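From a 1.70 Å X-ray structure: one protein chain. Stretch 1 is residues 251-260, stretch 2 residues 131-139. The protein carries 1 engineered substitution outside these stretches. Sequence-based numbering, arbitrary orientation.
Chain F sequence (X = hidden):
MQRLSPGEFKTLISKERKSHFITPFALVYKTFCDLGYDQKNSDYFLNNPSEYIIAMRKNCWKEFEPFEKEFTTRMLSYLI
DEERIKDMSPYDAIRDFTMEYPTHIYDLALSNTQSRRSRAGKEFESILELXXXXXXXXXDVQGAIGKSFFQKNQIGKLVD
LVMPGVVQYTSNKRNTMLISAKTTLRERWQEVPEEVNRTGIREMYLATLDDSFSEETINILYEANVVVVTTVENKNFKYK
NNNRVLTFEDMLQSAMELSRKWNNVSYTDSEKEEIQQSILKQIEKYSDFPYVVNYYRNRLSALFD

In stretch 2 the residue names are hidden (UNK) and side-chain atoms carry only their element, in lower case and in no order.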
# COMPACT_ATOMS: atom_id res chain seq x y z
N MET F 251 -14.41 -10.81 19.46
CA MET F 251 -13.20 -10.17 19.95
C MET F 251 -13.41 -9.47 21.27
O MET F 251 -12.61 -9.61 22.19
CB MET F 251 -12.62 -9.18 18.93
CG MET F 251 -11.25 -8.70 19.36
SD MET F 251 -10.58 -7.54 18.15
CE MET F 251 -11.51 -6.09 18.56
N LEU F 252 -14.49 -8.69 21.39
CA LEU F 252 -14.77 -7.96 22.62
C LEU F 252 -15.04 -8.88 23.81
O LEU F 252 -14.61 -8.62 24.93
CB LEU F 252 -15.92 -6.98 22.43
CG LEU F 252 -15.50 -5.57 22.03
CD1 LEU F 252 -14.84 -4.85 23.21
CD2 LEU F 252 -14.52 -5.53 20.79
N GLN F 253 -15.71 -9.97 23.53
CA GLN F 253 -15.97 -10.96 24.57
C GLN F 253 -14.64 -11.52 25.08
O GLN F 253 -14.42 -11.62 26.29
CB GLN F 253 -16.85 -12.06 24.03
CG GLN F 253 -17.27 -13.02 25.11
CD GLN F 253 -18.06 -12.33 26.24
OE1 GLN F 253 -18.90 -11.46 26.00
NE2 GLN F 253 -17.78 -12.74 27.49
N SER F 254 -13.74 -11.85 24.16
CA SER F 254 -12.42 -12.37 24.54
C SER F 254 -11.63 -11.31 25.31
O SER F 254 -11.01 -11.61 26.34
CB SER F 254 -11.67 -12.80 23.28
OG SER F 254 -12.33 -13.94 22.74
N ALA F 255 -11.71 -10.05 24.87
CA ALA F 255 -10.96 -8.99 25.55
C ALA F 255 -11.47 -8.79 26.95
O ALA F 255 -10.70 -8.61 27.89
CB ALA F 255 -11.04 -7.66 24.77
N MET F 256 -12.79 -8.86 27.10
CA MET F 256 -13.41 -8.62 28.39
C MET F 256 -13.03 -9.75 29.32
O MET F 256 -12.66 -9.50 30.48
CB MET F 256 -14.92 -8.56 28.23
CG MET F 256 -15.64 -8.18 29.51
SD MET F 256 -15.14 -6.59 30.20
CE MET F 256 -15.81 -6.74 31.87
N GLU F 257 -13.03 -10.97 28.81
CA GLU F 257 -12.67 -12.12 29.66
C GLU F 257 -11.23 -12.03 30.12
O GLU F 257 -10.95 -12.30 31.30
CB GLU F 257 -12.92 -13.46 28.97
CG GLU F 257 -14.38 -13.71 28.69
CD GLU F 257 -14.63 -14.81 27.67
OE1 GLU F 257 -13.67 -15.23 26.96
OE2 GLU F 257 -15.79 -15.25 27.58
N LEU F 258 -10.32 -11.65 29.22
CA LEU F 258 -8.90 -11.51 29.60
C LEU F 258 -8.69 -10.34 30.53
O LEU F 258 -7.90 -10.42 31.46
CB LEU F 258 -7.99 -11.36 28.37
CG LEU F 258 -7.76 -12.60 27.53
CD1 LEU F 258 -7.13 -12.23 26.19
CD2 LEU F 258 -6.92 -13.67 28.25
N SER F 259 -9.42 -9.25 30.30
CA SER F 259 -9.31 -8.05 31.13
C SER F 259 -9.63 -8.31 32.60
O SER F 259 -9.02 -7.70 33.48
CB SER F 259 -10.22 -6.94 30.58
OG SER F 259 -11.55 -7.12 31.01
N ARG F 260 -10.57 -9.21 32.86
CA ARG F 260 -10.92 -9.55 34.25
C ARG F 260 -9.75 -10.13 35.03
O ARG F 260 -9.72 -10.04 36.26
CB ARG F 260 -12.08 -10.54 34.31
CG ARG F 260 -13.37 -10.05 33.71
CD ARG F 260 -14.45 -11.07 34.01
NE ARG F 260 -15.11 -11.53 32.80
CZ ARG F 260 -16.17 -10.96 32.24
NH1 ARG F 260 -16.73 -9.88 32.79
NH2 ARG F 260 -16.68 -11.48 31.13
N UNK F 131 -13.78 2.32 21.16
CA UNK F 131 -14.56 1.11 21.46
C UNK F 131 -14.01 0.41 22.71
O UNK F 131 -14.76 0.07 23.59
c UNK F 131 -14.99 -2.02 19.17
c UNK F 131 -14.54 0.16 20.26
c UNK F 131 -16.60 -1.11 20.83
c UNK F 131 -15.14 -1.23 20.45
N UNK F 132 -12.70 0.16 22.74
CA UNK F 132 -12.10 -0.49 23.92
C UNK F 132 -12.26 0.38 25.18
O UNK F 132 -12.61 -0.14 26.24
c UNK F 132 -10.19 -4.11 23.54
c UNK F 132 -10.62 -0.77 23.64
s UNK F 132 -11.27 -3.21 22.45
c UNK F 132 -10.39 -1.64 22.42
N UNK F 133 -12.09 1.70 25.04
CA UNK F 133 -12.29 2.63 26.19
C UNK F 133 -13.72 2.61 26.68
O UNK F 133 -13.99 2.49 27.89
s UNK F 133 -9.89 5.74 24.99
c UNK F 133 -11.87 4.04 25.82
c UNK F 133 -10.41 4.11 25.49
c UNK F 133 -8.13 5.36 24.84
N UNK F 134 -14.65 2.67 25.74
CA UNK F 134 -16.07 2.59 26.07
C UNK F 134 -16.40 1.28 26.81
O UNK F 134 -17.23 1.25 27.73
N UNK F 135 -15.77 0.20 26.36
CA UNK F 135 -15.96 -1.13 26.97
C UNK F 135 -15.32 -1.24 28.37
O UNK F 135 -15.55 -2.21 29.10
c UNK F 135 -15.40 -2.19 26.04
N UNK F 136 -14.54 -0.22 28.72
CA UNK F 136 -13.79 -0.11 29.97
C UNK F 136 -12.58 -1.02 30.05
O UNK F 136 -12.10 -1.33 31.16
N UNK F 137 -12.15 -1.50 28.90
CA UNK F 137 -11.07 -2.48 28.84
C UNK F 137 -9.76 -1.70 28.84
O UNK F 137 -9.63 -0.76 28.11
c UNK F 137 -11.23 -3.38 27.59
c UNK F 137 -12.91 -5.00 26.48
c UNK F 137 -10.00 -4.29 27.38
c UNK F 137 -12.50 -4.23 27.74
N UNK F 138 -8.79 -2.11 29.71
CA UNK F 138 -7.50 -1.40 29.75
C UNK F 138 -6.69 -1.67 28.52
O UNK F 138 -6.42 -2.82 28.22
c UNK F 138 -8.86 -3.22 30.66
c UNK F 138 -7.42 -3.39 31.13
c UNK F 138 -6.80 -2.01 30.96
N UNK F 139 -6.33 -0.60 27.81
CA UNK F 139 -5.44 -0.68 26.66
C UNK F 139 -4.46 0.47 26.66
O UNK F 139 -4.75 1.60 27.12
c UNK F 139 -6.18 -0.69 25.30
c UNK F 139 -6.99 0.64 25.10
c UNK F 139 -7.07 -1.92 25.16

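Position 131 carries four side-chain carbons in a chain that forks at the second. Its CA-to-CB bond points toward stretch 1, and one tip carbon lies 3.9 Å from CD2 of Leu252. A fork at the second carbon with two equal arms is leucine: Leu131.

Position 132 has an unbranched run of two carbons, a sulfur and one carbon. The run leaves the backbone sideways, but its end comes nearer to stretch 1: the sulfur sits 4.0 Å from CD1 of Leu252, and the last carbon 3.9 Å from CB of Ala255. A thioether in third place means Met132.

Position 133 shows the same run of atoms, yet it is buried out of reach of stretch 1. It is Met133.

At position 134 there is no side-chain atom at all, so it is Gly134. An ideal CB here would find nothing of stretch 1 within 5.5 Å, so this contact does not explain the glycine.

Position 135 has a single carbon, pointing toward stretch 1 and 3.9 Å from CD1 of Leu252. One carbon is alanine, Ala135.

Position 136 is again bare, and its phi of 73° by itself favours glycine. Gly136 leaves the helix through a Schellman motif: its N reaches O of Met133 at 2.9 Å, while the N of position 137 reaches O of Met132 at 3.0 Å.

Position 137 has four carbons forked at the first, with one arm two carbons long. The end of that arm lies 3.7 Å from CB of Ala255, 3.8 Å from CD1 of Leu252 and 3.9 Å from N of Met256. This is Ile137; its short arm, CG2, is 4.2 Å from CB of Ser259.

Position 138 has three carbons closing a ring onto the backbone N, hence Pro138. Its CD lies 4.0 Å from CB of Ser259.

Position 139 has one carbon carrying two more, Val139, out of reach of stretch 1.

The contact works by apolar packing, with no hydrogen bond between the stretches. Leu252 CD1 is a shared point, touching Met132, Ala135 and Ile137. The first rule is size: small Ala255 points toward stretch 2 and leaves room for the ends of Met132 and Ile137. The second is a satisfied hydroxyl: Ser259 can present its CB to Ile137 and Pro138 because its OG already donates to O of Met256 at 2.7 Å, within its own helix. The glycine-marked turn carries the chain from Met132 to Ile137, and both help cover the same helix.

Stretch 2 (131-139) LMMGAGIPV
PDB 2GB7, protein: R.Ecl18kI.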